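Local coordinates for protein mitogen (PDB 2J4X) that is a bacterial superantigen of the staphylococcal/streptococcal toxin family that carries a bound zinc ion and probably acts as a toxin, at residues A[112-117]-A[203-208]; A[165-170]-A[177-182]; A[54-59]-A[90-95]. One frame throughout, in Å; residues are numbered along the deposited sequence.

How the contacts relate
Contacts 1 and 2 lie in one mixed sheet of the beta-grasp domain and share a border, since strands 199-206 and 166-172 are neighbours: Tyr205 N stands 2.7 Å from Tyr167 O. Contact 3 belongs to the OB-fold domain, on the opposite side of the chain's centre, its centre about 31 Å from that of contact 1 and about 23 Å from that of contact 2. Contacts 1 and 3 are parallel pairings; contact 2 is an antiparallel hairpin. Contact 1 is partly buried and reaches the zinc site, whereas contacts 2 and 3 are mostly buried. Contacts 1 and 2 each carry an aromatic pair on one face, slid apart in contact 1 and edge-to-face in contact 2, whereas serine, asparagine and aspartate side chains distinguish contact 3.

Contact 1: A[112-117]-A[203-208]; sequences NIFGEQ and DVYLNE. With ZN (zinc ion), chain B.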
ATOM      1  N   ASN A 112      -5.524  15.347   1.288  1.00 43.70           N
ATOM      2  CA  ASN A 112      -6.568  16.318   0.952  1.00 43.28           C
ATOM      3  C   ASN A 112      -7.668  15.544   0.271  1.00 42.38           C
ATOM      4  O   ASN A 112      -7.423  14.917  -0.768  1.00 42.68           O
ATOM      5  CB  ASN A 112      -6.058  17.358  -0.036  1.00 44.07           C
ATOM      6  CG  ASN A 112      -4.909  18.156   0.508  1.00 45.33           C
ATOM      7  OD1 ASN A 112      -3.991  18.522  -0.236  1.00 46.28           O
ATOM      8  ND2 ASN A 112      -4.951  18.446   1.810  1.00 44.17           N
ATOM      9  N   ILE A 113      -8.868  15.591   0.842  1.00 40.79           N
ATOM     10  CA  ILE A 113     -10.002  14.879   0.281  1.00 39.26           C
ATOM     11  C   ILE A 113     -10.942  15.853  -0.419  1.00 40.81           C
ATOM     12  O   ILE A 113     -11.402  16.814   0.180  1.00 41.00           O
ATOM     13  CB  ILE A 113     -10.748  14.119   1.361  1.00 36.91           C
ATOM     14  CG1 ILE A 113      -9.759  13.302   2.185  1.00 35.61           C
ATOM     15  CG2 ILE A 113     -11.768  13.209   0.716  1.00 38.18           C
ATOM     16  CD1 ILE A 113     -10.396  12.467   3.262  1.00 35.91           C
ATOM     17  N   PHE A 114     -11.200  15.599  -1.700  1.00 43.12           N
ATOM     18  CA  PHE A 114     -12.060  16.444  -2.518  1.00 45.24           C
ATOM     19  C   PHE A 114     -13.272  15.690  -2.974  1.00 46.51           C
ATOM     20  O   PHE A 114     -13.185  14.507  -3.284  1.00 46.35           O
ATOM     21  CB  PHE A 114     -11.297  16.962  -3.732  1.00 45.82           C
ATOM     22  CG  PHE A 114     -10.112  17.808  -3.372  1.00 48.76           C
ATOM     23  CD1 PHE A 114      -8.818  17.352  -3.592  1.00 49.68           C
ATOM     24  CD2 PHE A 114     -10.288  19.053  -2.778  1.00 49.48           C
ATOM     25  CE1 PHE A 114      -7.726  18.126  -3.227  1.00 50.47           C
ATOM     26  CE2 PHE A 114      -9.200  19.829  -2.411  1.00 48.97           C
ATOM     27  CZ  PHE A 114      -7.920  19.365  -2.636  1.00 49.25           C
ATOM     28  N   GLY A 115     -14.404  16.389  -3.009  1.00 49.05           N
ATOM     29  CA  GLY A 115     -15.660  15.783  -3.416  1.00 51.81           C
ATOM     30  C   GLY A 115     -16.849  16.619  -2.971  1.00 53.90           C
ATOM     31  O   GLY A 115     -16.853  17.197  -1.874  1.00 54.18           O
ATOM     32  N   GLU A 116     -17.866  16.670  -3.824  1.00 55.36           N
ATOM     33  CA  GLU A 116     -19.070  17.439  -3.549  1.00 56.74           C
ATOM     34  C   GLU A 116     -19.588  17.372  -2.104  1.00 55.89           C
ATOM     35  O   GLU A 116     -19.837  18.414  -1.493  1.00 57.60           O
ATOM     36  CB  GLU A 116     -20.183  17.041  -4.542  1.00 58.81           C
ATOM     37  CG  GLU A 116     -19.979  17.610  -5.963  1.00 60.89           C
ATOM     38  CD  GLU A 116     -21.091  17.220  -6.935  1.00 62.05           C
ATOM     39  OE1 GLU A 116     -22.277  17.255  -6.533  1.00 62.40           O
ATOM     40  OE2 GLU A 116     -20.778  16.894  -8.105  1.00 62.14           O
ATOM     41  N   GLN A 117     -19.734  16.177  -1.539  1.00 53.74           N
ATOM     42  CA  GLN A 117     -20.247  16.077  -0.172  1.00 51.90           C
ATOM     43  C   GLN A 117     -19.181  16.177   0.918  1.00 50.91           C
ATOM     44  O   GLN A 117     -19.467  15.935   2.096  1.00 52.11           O
ATOM     45  CB  GLN A 117     -21.053  14.779   0.002  1.00 50.80           C
ATOM     46  N   ASP A 203      -3.485  13.731  -2.602  1.00 36.33           N
ATOM     47  CA  ASP A 203      -4.777  14.272  -3.038  1.00 36.26           C
ATOM     48  C   ASP A 203      -5.765  13.164  -3.349  1.00 35.86           C
ATOM     49  O   ASP A 203      -5.469  12.263  -4.131  1.00 35.80           O
ATOM     50  CB  ASP A 203      -4.622  15.137  -4.284  1.00 37.36           C
ATOM     51  CG  ASP A 203      -3.966  16.473  -3.997  1.00 38.94           C
ATOM     52  OD1 ASP A 203      -4.410  17.190  -3.060  1.00 39.36           O
ATOM     53  OD2 ASP A 203      -3.005  16.801  -4.726  1.00 40.37           O
ATOM     54  N   VAL A 204      -6.943  13.240  -2.745  1.00 35.97           N
ATOM     55  CA  VAL A 204      -7.972  12.231  -2.960  1.00 35.06           C
ATOM     56  C   VAL A 204      -9.114  12.859  -3.756  1.00 36.40           C
ATOM     57  O   VAL A 204      -9.645  13.880  -3.346  1.00 37.83           O
ATOM     58  CB  VAL A 204      -8.495  11.717  -1.621  1.00 33.34           C
ATOM     59  CG1 VAL A 204      -9.494  10.614  -1.847  1.00 31.52           C
ATOM     60  CG2 VAL A 204      -7.334  11.243  -0.763  1.00 32.47           C
ATOM     61  N   TYR A 205      -9.480  12.266  -4.896  1.00 36.71           N
ATOM     62  CA  TYR A 205     -10.556  12.800  -5.746  1.00 37.11           C
ATOM     63  C   TYR A 205     -11.773  11.916  -5.800  1.00 36.85           C
ATOM     64  O   TYR A 205     -11.886  11.067  -6.684  1.00 36.19           O
ATOM     65  CB  TYR A 205     -10.058  13.026  -7.169  1.00 38.46           C
ATOM     66  CG  TYR A 205      -8.948  14.027  -7.211  1.00 40.86           C
ATOM     67  CD1 TYR A 205      -7.606  13.627  -7.152  1.00 42.08           C
ATOM     68  CD2 TYR A 205      -9.234  15.387  -7.229  1.00 41.99           C
ATOM     69  CE1 TYR A 205      -6.580  14.567  -7.110  1.00 42.44           C
ATOM     70  CE2 TYR A 205      -8.223  16.331  -7.182  1.00 43.13           C
ATOM     71  CZ  TYR A 205      -6.906  15.920  -7.125  1.00 42.79           C
ATOM     72  OH  TYR A 205      -5.935  16.885  -7.090  1.00 45.51           O
ATOM     73  N   LEU A 206     -12.690  12.143  -4.864  1.00 37.33           N
ATOM     74  CA  LEU A 206     -13.910  11.358  -4.766  1.00 39.72           C
ATOM     75  C   LEU A 206     -14.946  11.650  -5.855  1.00 42.06           C
ATOM     76  O   LEU A 206     -15.207  12.802  -6.198  1.00 43.09           O
ATOM     77  CB  LEU A 206     -14.524  11.532  -3.376  1.00 38.14           C
ATOM     78  CG  LEU A 206     -13.548  11.223  -2.236  1.00 38.86           C
ATOM     79  CD1 LEU A 206     -14.272  11.309  -0.906  1.00 38.86           C
ATOM     80  CD2 LEU A 206     -12.929   9.845  -2.434  1.00 38.72           C
ATOM     81  N   ASN A 207     -15.510  10.577  -6.405  1.00 43.62           N
ATOM     82  CA  ASN A 207     -16.515  10.656  -7.447  1.00 45.50           C
ATOM     83  C   ASN A 207     -16.033  11.465  -8.627  1.00 48.22           C
ATOM     84  O   ASN A 207     -16.758  12.303  -9.144  1.00 49.90           O
ATOM     85  CB  ASN A 207     -17.803  11.253  -6.892  1.00 43.01           C
ATOM     86  CG  ASN A 207     -18.456  10.361  -5.862  1.00 42.21           C
ATOM     87  OD1 ASN A 207     -18.812  10.809  -4.780  1.00 43.09           O
ATOM     88  ND2 ASN A 207     -18.618   9.093  -6.195  1.00 40.10           N
ATOM     89  N   GLU A 208     -14.795  11.220  -9.039  1.00 51.37           N
ATOM     90  CA  GLU A 208     -14.226  11.903 -10.188  1.00 54.70           C
ATOM     91  C   GLU A 208     -13.620  10.856 -11.102  1.00 57.08           C
ATOM     92  O   GLU A 208     -12.949   9.946 -10.631  1.00 57.13           O
ATOM     93  CB  GLU A 208     -13.170  12.913  -9.742  1.00 55.53           C
ATOM     94  CG  GLU A 208     -13.785  14.164  -9.147  1.00 57.96           C
ATOM     95  CD  GLU A 208     -12.759  15.199  -8.756  1.00 58.96           C
ATOM     96  OE1 GLU A 208     -11.870  15.484  -9.588  1.00 60.66           O
ATOM     97  OE2 GLU A 208     -12.853  15.730  -7.626  1.00 58.30           O
TER
HETATM   98 ZN    ZN B1211      -2.076  18.782  -4.760  1.00 52.26          ZN
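Phe114 and Asp203 both set CG beside the backbone N and anti to the carbonyl carbon (chi1 -61° and -73°), and both side chains stand on the same face of the sheet. They belong to adjacent parallel strands, 104-114 and 199-206, in the mixed sheet of the beta-grasp domain. Phe114 CE1 comes to 3.4 Å from Asp203 OD1, with the oxygen at the ring edge and near the ring plane, a placement in which the positive rim of the ring would favour a carboxylate. The other oxygen, Asp203 OD2, binds zinc at 2.2 Å, and His171 and His201 supply the further protein ligands. Phe114 thus lies in the second shell, touching the carboxylate oxygen that is not the metal ligand.

On the same face, the Phe114 and Tyr205 side chains run side by side and point the same way. Their planes differ by 26°, but with centroids 5.6 Å apart the rings are slid so far that they barely overlap, and Phe114 CD1 to Tyr205 CE2 is the nearest approach. Tyr205 in turn stacks on Tyr167 of the next strand.

The reverse face is aliphatic. Ile113 and Val204 pack on Leu148 of helix 137-150, and Leu206 crosses Ile113 obliquely. The backbone ladder is regular: Val204 N donates to Asn112 O at 2.6 Å, Phe114 N to Val204 O, and Leu206 N to Phe114 O. On the aliphatic face, level with the last of these bonds, Ile113 CG2 lies 3.5 Å from Leu206 CD1.

Contact 2: A[165-170]-A[177-182]; sequences KGYWGI and TKFTDL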
ATOM      1  N   LYS A 165     -16.988   6.171  -7.385  1.00 41.19           N
ATOM      2  CA  LYS A 165     -15.764   6.026  -8.167  1.00 38.20           C
ATOM      3  C   LYS A 165     -14.758   7.079  -7.695  1.00 37.06           C
ATOM      4  O   LYS A 165     -15.115   7.996  -6.956  1.00 35.57           O
ATOM      5  CB  LYS A 165     -16.055   6.196  -9.661  1.00 37.07           C
ATOM      6  CG  LYS A 165     -16.649   7.535 -10.054  1.00 38.45           C
ATOM      7  CD  LYS A 165     -16.679   7.694 -11.551  1.00 39.06           C
ATOM      8  CE  LYS A 165     -17.598   8.825 -11.947  1.00 42.73           C
ATOM      9  NZ  LYS A 165     -17.213  10.126 -11.355  1.00 43.06           N
ATOM     10  N   GLY A 166     -13.502   6.944  -8.105  1.00 35.94           N
ATOM     11  CA  GLY A 166     -12.509   7.916  -7.687  1.00 35.47           C
ATOM     12  C   GLY A 166     -11.054   7.502  -7.819  1.00 35.26           C
ATOM     13  O   GLY A 166     -10.734   6.384  -8.174  1.00 34.99           O
ATOM     14  N   TYR A 167     -10.156   8.430  -7.525  1.00 35.89           N
ATOM     15  CA  TYR A 167      -8.723   8.165  -7.604  1.00 34.58           C
ATOM     16  C   TYR A 167      -7.962   9.121  -6.665  1.00 32.38           C
ATOM     17  O   TYR A 167      -8.533  10.058  -6.114  1.00 29.40           O
ATOM     18  CB  TYR A 167      -8.236   8.314  -9.068  1.00 34.80           C
ATOM     19  CG  TYR A 167      -8.293   9.721  -9.647  1.00 35.77           C
ATOM     20  CD1 TYR A 167      -7.151  10.520  -9.721  1.00 36.71           C
ATOM     21  CD2 TYR A 167      -9.492  10.254 -10.106  1.00 36.71           C
ATOM     22  CE1 TYR A 167      -7.208  11.798 -10.230  1.00 37.08           C
ATOM     23  CE2 TYR A 167      -9.554  11.537 -10.614  1.00 38.01           C
ATOM     24  CZ  TYR A 167      -8.413  12.298 -10.672  1.00 37.96           C
ATOM     25  OH  TYR A 167      -8.492  13.569 -11.167  1.00 41.94           O
ATOM     26  N   TRP A 168      -6.684   8.862  -6.451  1.00 30.59           N
ATOM     27  CA  TRP A 168      -5.921   9.746  -5.604  1.00 31.53           C
ATOM     28  C   TRP A 168      -4.565   9.909  -6.233  1.00 30.68           C
ATOM     29  O   TRP A 168      -4.254   9.265  -7.228  1.00 31.11           O
ATOM     30  CB  TRP A 168      -5.782   9.186  -4.186  1.00 30.74           C
ATOM     31  CG  TRP A 168      -4.916   7.985  -4.100  1.00 31.28           C
ATOM     32  CD1 TRP A 168      -5.248   6.696  -4.436  1.00 31.36           C
ATOM     33  CD2 TRP A 168      -3.560   7.946  -3.648  1.00 31.41           C
ATOM     34  NE1 TRP A 168      -4.177   5.855  -4.213  1.00 32.10           N
ATOM     35  CE2 TRP A 168      -3.126   6.595  -3.732  1.00 32.23           C
ATOM     36  CE3 TRP A 168      -2.662   8.922  -3.181  1.00 29.99           C
ATOM     37  CZ2 TRP A 168      -1.833   6.195  -3.362  1.00 30.46           C
ATOM     38  CZ3 TRP A 168      -1.381   8.524  -2.816  1.00 30.75           C
ATOM     39  CH2 TRP A 168      -0.978   7.166  -2.907  1.00 30.44           C
ATOM     40  N   GLY A 169      -3.760  10.785  -5.650  1.00 32.09           N
ATOM     41  CA  GLY A 169      -2.423  11.008  -6.160  1.00 31.30           C
ATOM     42  C   GLY A 169      -1.408  11.478  -5.134  1.00 31.33           C
ATOM     43  O   GLY A 169      -1.744  12.053  -4.106  1.00 29.78           O
ATOM     44  N   ILE A 170      -0.148  11.193  -5.430  1.00 33.46           N
ATOM     45  CA  ILE A 170       0.972  11.611  -4.607  1.00 34.95           C
ATOM     46  C   ILE A 170       1.378  12.896  -5.313  1.00 36.38           C
ATOM     47  O   ILE A 170       1.774  12.862  -6.487  1.00 37.01           O
ATOM     48  CB  ILE A 170       2.135  10.598  -4.699  1.00 34.15           C
ATOM     49  CG1 ILE A 170       1.698   9.272  -4.080  1.00 33.98           C
ATOM     50  CG2 ILE A 170       3.393  11.164  -4.021  1.00 34.24           C
ATOM     51  CD1 ILE A 170       2.631   8.117  -4.353  1.00 34.90           C
ATOM     52  N   THR A 177       2.663  14.568 -10.396  1.00 50.61           N
ATOM     53  CA  THR A 177       1.733  13.744  -9.614  1.00 49.01           C
ATOM     54  C   THR A 177       1.741  12.292 -10.048  1.00 46.26           C
ATOM     55  O   THR A 177       2.014  11.997 -11.207  1.00 47.26           O
ATOM     56  CB  THR A 177       0.268  14.221  -9.804  1.00 50.13           C
ATOM     57  OG1 THR A 177       0.133  15.579  -9.376  1.00 51.78           O
ATOM     58  CG2 THR A 177      -0.690  13.351  -9.007  1.00 51.86           C
ATOM     59  N   LYS A 178       1.440  11.389  -9.120  1.00 43.47           N
ATOM     60  CA  LYS A 178       1.308   9.974  -9.463  1.00 40.46           C
ATOM     61  C   LYS A 178      -0.119   9.636  -9.066  1.00 39.66           C
ATOM     62  O   LYS A 178      -0.457   9.649  -7.885  1.00 38.36           O
ATOM     63  CB  LYS A 178       2.272   9.087  -8.693  1.00 39.92           C
ATOM     64  CG  LYS A 178       2.096   7.613  -9.040  1.00 39.24           C
ATOM     65  CD  LYS A 178       3.056   6.761  -8.244  1.00 40.70           C
ATOM     66  CE  LYS A 178       2.531   5.356  -8.032  1.00 43.13           C
ATOM     67  NZ  LYS A 178       2.633   4.444  -9.211  1.00 44.78           N
ATOM     68  N   PHE A 179      -0.953   9.359 -10.066  1.00 39.55           N
ATOM     69  CA  PHE A 179      -2.361   9.054  -9.856  1.00 38.45           C
ATOM     70  C   PHE A 179      -2.678   7.553  -9.811  1.00 38.26           C
ATOM     71  O   PHE A 179      -2.065   6.753 -10.537  1.00 37.36           O
ATOM     72  CB  PHE A 179      -3.193   9.711 -10.961  1.00 40.50           C
ATOM     73  CG  PHE A 179      -3.292  11.216 -10.855  1.00 41.88           C
ATOM     74  CD1 PHE A 179      -2.918  12.027 -11.931  1.00 42.55           C
ATOM     75  CD2 PHE A 179      -3.803  11.818  -9.704  1.00 41.40           C
ATOM     76  CE1 PHE A 179      -3.053  13.411 -11.869  1.00 42.34           C
ATOM     77  CE2 PHE A 179      -3.944  13.201  -9.630  1.00 42.16           C
ATOM     78  CZ  PHE A 179      -3.568  14.000 -10.718  1.00 42.62           C
ATOM     79  N   THR A 180      -3.648   7.183  -8.972  1.00 35.12           N
ATOM     80  CA  THR A 180      -4.048   5.792  -8.834  1.00 33.52           C
ATOM     81  C   THR A 180      -5.557   5.676  -8.726  1.00 32.65           C
ATOM     82  O   THR A 180      -6.188   6.432  -8.004  1.00 33.41           O
ATOM     83  CB  THR A 180      -3.395   5.147  -7.587  1.00 33.56           C
ATOM     84  OG1 THR A 180      -1.970   5.220  -7.716  1.00 34.61           O
ATOM     85  CG2 THR A 180      -3.808   3.691  -7.446  1.00 31.47           C
ATOM     86  N   ASP A 181      -6.130   4.721  -9.450  1.00 31.67           N
ATOM     87  CA  ASP A 181      -7.571   4.502  -9.437  1.00 31.36           C
ATOM     88  C   ASP A 181      -7.902   3.771  -8.148  1.00 30.79           C
ATOM     89  O   ASP A 181      -7.371   2.688  -7.910  1.00 32.18           O
ATOM     90  CB  ASP A 181      -7.981   3.648 -10.639  1.00 31.07           C
ATOM     91  CG  ASP A 181      -9.460   3.656 -10.880  1.00 29.98           C
ATOM     92  OD1 ASP A 181     -10.225   3.825  -9.927  1.00 29.01           O
ATOM     93  OD2 ASP A 181      -9.873   3.467 -12.031  1.00 33.87           O
ATOM     94  N   LEU A 182      -8.758   4.372  -7.319  1.00 29.99           N
ATOM     95  CA  LEU A 182      -9.169   3.800  -6.033  1.00 28.79           C
ATOM     96  C   LEU A 182     -10.056   2.585  -6.151  1.00 29.09           C
ATOM     97  O   LEU A 182     -10.347   1.935  -5.158  1.00 29.20           O
ATOM     98  CB  LEU A 182      -9.911   4.843  -5.200  1.00 28.05           C
ATOM     99  CG  LEU A 182      -9.089   5.893  -4.454  1.00 28.99           C
ATOM    100  CD1 LEU A 182     -10.016   6.902  -3.742  1.00 25.75           C
ATOM    101  CD2 LEU A 182      -8.172   5.164  -3.449  1.00 26.89           C
TER
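Tyr167 to Ile170 pair with Asp181 to Lys178 as an antiparallel hairpin, with short strand axes 4.4 Å apart at closest and Trp168–Thr180 and Ile170–Lys178 as its hydrogen-bonded pairs. Each of these pairs is closed by two backbone bonds, for instance Thr180 N to Trp168 O at 2.8 Å, and Leu182 N to Gly166 O adds a fifth beyond them. Strand 177-181 is the outermost of the beta-grasp sheet on this side.

On one face, the edge of Tyr167 is directed at the face of Phe179 in an offset T-shaped pair, planes at 79° and centroids 5.2 Å apart. The leading atom is Tyr167 CE1, 3.4 Å from Phe179 CD2. Thr177 CG2 sits 3.3 Å above the Phe179 plane, over the ring centre. Gly169 lies beneath this group; its Phe179 and Thr177 neighbours are so close that a CB there would clash.

On the other face, Trp168 holds CG between its backbone N and carbonyl carbon (chi1 69°), and its indole runs beside Thr180, with NE1 3.5 Å from Thr180 CB. Leu182 crosses it at about a right angle, bringing CD2 to 3.4 Å from Trp168 CD1. The indole also packs on Ile140 and Leu144 of helix 137-150, and Trp168 NE1 donates to Asp141 OD1. Lys178 runs alongside Ile170, its amine salt-bridged to Glu192. Trp168 NE1 and the Lys178 amine both find their partners beyond the hairpin, so the indole can be buried among apolar groups while its N-H remains hydrogen-bonded.

Contact 3: A[54-59]-A[90-95]; sequences ISSNVS and NYVDGG
In the OB-fold domain, strands 53-57 and 87-98 run parallel, and the side chains of Ser56 and Asn57 reach across to Gly94 and Asp93 where the pairing ends. Four residue pairs are in register, from Ile54 with Asn90 to Asn57 with Asp93. Ser55 uses both its backbone groups: its N donates to Asn90 O, and its O accepts from Val92 N. Asn57 N then donates to Val92 O at 2.7 Å, nearly straight at 170°.

Ser56 has OG anti to its backbone N (chi1 -175°), from where the hydroxyl donates to Gly94 O at 2.8 Å. Gly94 N in turn gives its hydrogen to Asn57 O at 2.8 Å, so the glycine is gripped at both its N and its O just past the last strand pair. Its positive phi favours glycine at this bend.

This is the one parallel pairing in the curled mixed sheet of the OB fold; on its far side strand 53-57 pairs antiparallel with 33-36, while 87-98 is flanked by 71-84.

Along the face of Asn57 and Asp93, the two side chains run side by side with amide and carboxylate planes 68° apart. Asn57 ND2 donates to Asp93 OD2 at 3.1 Å, approaching from well above the carboxylate plane. The same oxygen forms a salt bridge with Lys79 of strand 71-84, which would help to balance its charge. Farther back on this face, Ser55 CB rests 3.8 Å from Tyr91 CD2, while Tyr91 OH is hydrogen-bonded with Ser82 OG.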
ATOM      1  N   ILE A  54       6.311 -16.052   5.981  1.00 42.08           N
ATOM      2  CA  ILE A  54       5.833 -14.983   5.094  1.00 40.13           C
ATOM      3  C   ILE A  54       6.355 -15.184   3.686  1.00 38.95           C
ATOM      4  O   ILE A  54       7.554 -15.211   3.461  1.00 39.14           O
ATOM      5  CB  ILE A  54       6.295 -13.574   5.575  1.00 39.63           C
ATOM      6  CG1 ILE A  54       5.785 -13.317   6.986  1.00 39.43           C
ATOM      7  CG2 ILE A  54       5.768 -12.488   4.642  1.00 37.43           C
ATOM      8  CD1 ILE A  54       6.471 -12.160   7.646  1.00 42.25           C
ATOM      9  N   SER A  55       5.447 -15.322   2.734  1.00 38.82           N
ATOM     10  CA  SER A  55       5.851 -15.506   1.352  1.00 39.20           C
ATOM     11  C   SER A  55       5.509 -14.257   0.556  1.00 38.92           C
ATOM     12  O   SER A  55       4.353 -13.864   0.466  1.00 39.71           O
ATOM     13  CB  SER A  55       5.145 -16.713   0.732  1.00 39.31           C
ATOM     14  OG  SER A  55       5.498 -16.836  -0.637  1.00 40.72           O
ATOM     15  N   SER A  56       6.521 -13.630  -0.023  1.00 38.79           N
ATOM     16  CA  SER A  56       6.314 -12.432  -0.801  1.00 37.23           C
ATOM     17  C   SER A  56       6.452 -12.733  -2.294  1.00 39.45           C
ATOM     18  O   SER A  56       7.525 -13.089  -2.781  1.00 40.14           O
ATOM     19  CB  SER A  56       7.319 -11.376  -0.374  1.00 35.49           C
ATOM     20  OG  SER A  56       7.061 -10.155  -1.027  1.00 35.00           O
ATOM     21  N   ASN A  57       5.346 -12.612  -3.017  1.00 40.26           N
ATOM     22  CA  ASN A  57       5.346 -12.846  -4.445  1.00 40.81           C
ATOM     23  C   ASN A  57       5.873 -11.548  -5.039  1.00 41.87           C
ATOM     24  O   ASN A  57       5.361 -10.470  -4.718  1.00 41.88           O
ATOM     25  CB  ASN A  57       3.913 -13.159  -4.900  1.00 41.04           C
ATOM     26  CG  ASN A  57       3.741 -13.150  -6.408  1.00 42.65           C
ATOM     27  OD1 ASN A  57       4.591 -13.638  -7.155  1.00 43.76           O
ATOM     28  ND2 ASN A  57       2.616 -12.599  -6.865  1.00 43.19           N
ATOM     29  N   VAL A  58       6.920 -11.648  -5.862  1.00 42.70           N
ATOM     30  CA  VAL A  58       7.536 -10.481  -6.502  1.00 44.17           C
ATOM     31  C   VAL A  58       7.782 -10.766  -7.986  1.00 44.45           C
ATOM     32  O   VAL A  58       7.707 -11.912  -8.398  1.00 45.81           O
ATOM     33  CB  VAL A  58       8.881 -10.097  -5.820  1.00 44.63           C
ATOM     34  CG1 VAL A  58       9.078  -8.606  -5.896  1.00 46.95           C
ATOM     35  CG2 VAL A  58       8.882 -10.494  -4.360  1.00 45.06           C
ATOM     36  N   SER A  59       8.058  -9.734  -8.784  1.00 44.77           N
ATOM     37  CA  SER A  59       8.293  -9.902 -10.224  1.00 46.40           C
ATOM     38  C   SER A  59       9.621 -10.576 -10.511  1.00 48.12           C
ATOM     39  O   SER A  59      10.556 -10.451  -9.725  1.00 48.64           O
ATOM     40  CB  SER A  59       8.305  -8.552 -10.935  1.00 46.49           C
ATOM     41  OG  SER A  59       9.473  -7.820 -10.611  1.00 46.11           O
ATOM     42  N   ASN A  90       1.689 -16.724   5.443  1.00 50.57           N
ATOM     43  CA  ASN A  90       1.036 -15.453   5.151  1.00 47.73           C
ATOM     44  C   ASN A  90       1.545 -15.068   3.774  1.00 45.71           C
ATOM     45  O   ASN A  90       2.751 -14.861   3.597  1.00 45.44           O
ATOM     46  CB  ASN A  90       1.449 -14.369   6.145  1.00 49.51           C
ATOM     47  CG  ASN A  90       1.052 -14.687   7.580  1.00 51.61           C
ATOM     48  OD1 ASN A  90       1.029 -13.799   8.431  1.00 53.39           O
ATOM     49  ND2 ASN A  90       0.753 -15.946   7.861  1.00 54.41           N
ATOM     50  N   TYR A  91       0.644 -14.984   2.799  1.00 42.92           N
ATOM     51  CA  TYR A  91       1.046 -14.620   1.446  1.00 40.50           C
ATOM     52  C   TYR A  91       0.813 -13.144   1.156  1.00 38.94           C
ATOM     53  O   TYR A  91      -0.213 -12.591   1.535  1.00 38.49           O
ATOM     54  CB  TYR A  91       0.295 -15.463   0.431  1.00 42.54           C
ATOM     55  CG  TYR A  91       0.502 -16.938   0.630  1.00 45.30           C
ATOM     56  CD1 TYR A  91      -0.305 -17.654   1.509  1.00 47.36           C
ATOM     57  CD2 TYR A  91       1.527 -17.614  -0.025  1.00 46.09           C
ATOM     58  CE1 TYR A  91      -0.099 -19.012   1.738  1.00 48.62           C
ATOM     59  CE2 TYR A  91       1.746 -18.969   0.195  1.00 46.83           C
ATOM     60  CZ  TYR A  91       0.931 -19.663   1.080  1.00 48.76           C
ATOM     61  OH  TYR A  91       1.147 -21.001   1.332  1.00 51.65           O
ATOM     62  N   VAL A  92       1.780 -12.505   0.499  1.00 36.46           N
ATOM     63  CA  VAL A  92       1.676 -11.091   0.157  1.00 34.51           C
ATOM     64  C   VAL A  92       2.431 -10.847  -1.145  1.00 34.55           C
ATOM     65  O   VAL A  92       3.170 -11.707  -1.601  1.00 33.57           O
ATOM     66  CB  VAL A  92       2.291 -10.196   1.251  1.00 32.93           C
ATOM     67  CG1 VAL A  92       1.776 -10.597   2.616  1.00 31.54           C
ATOM     68  CG2 VAL A  92       3.812 -10.279   1.195  1.00 33.89           C
ATOM     69  N   ASP A  93       2.221  -9.679  -1.744  1.00 35.48           N
ATOM     70  CA  ASP A  93       2.892  -9.269  -2.988  1.00 36.14           C
ATOM     71  C   ASP A  93       3.857  -8.166  -2.608  1.00 35.30           C
ATOM     72  O   ASP A  93       3.469  -7.239  -1.902  1.00 35.56           O
ATOM     73  CB  ASP A  93       1.909  -8.654  -3.995  1.00 37.82           C
ATOM     74  CG  ASP A  93       0.988  -9.677  -4.647  1.00 40.20           C
ATOM     75  OD1 ASP A  93      -0.069  -9.238  -5.173  1.00 42.31           O
ATOM     76  OD2 ASP A  93       1.319 -10.895  -4.652  1.00 41.03           O
ATOM     77  N   GLY A  94       5.098  -8.244  -3.082  1.00 34.63           N
ATOM     78  CA  GLY A  94       6.068  -7.207  -2.758  1.00 32.49           C
ATOM     79  C   GLY A  94       6.139  -6.744  -1.307  1.00 30.64           C
ATOM     80  O   GLY A  94       6.137  -7.567  -0.399  1.00 30.32           O
ATOM     81  N   GLY A  95       6.220  -5.423  -1.107  1.00 30.06           N
ATOM     82  CA  GLY A  95       6.308  -4.829   0.223  1.00 29.63           C
ATOM     83  C   GLY A  95       7.733  -4.800   0.760  1.00 30.95           C
ATOM     84  O   GLY A  95       7.978  -4.409   1.900  1.00 31.35           O
TER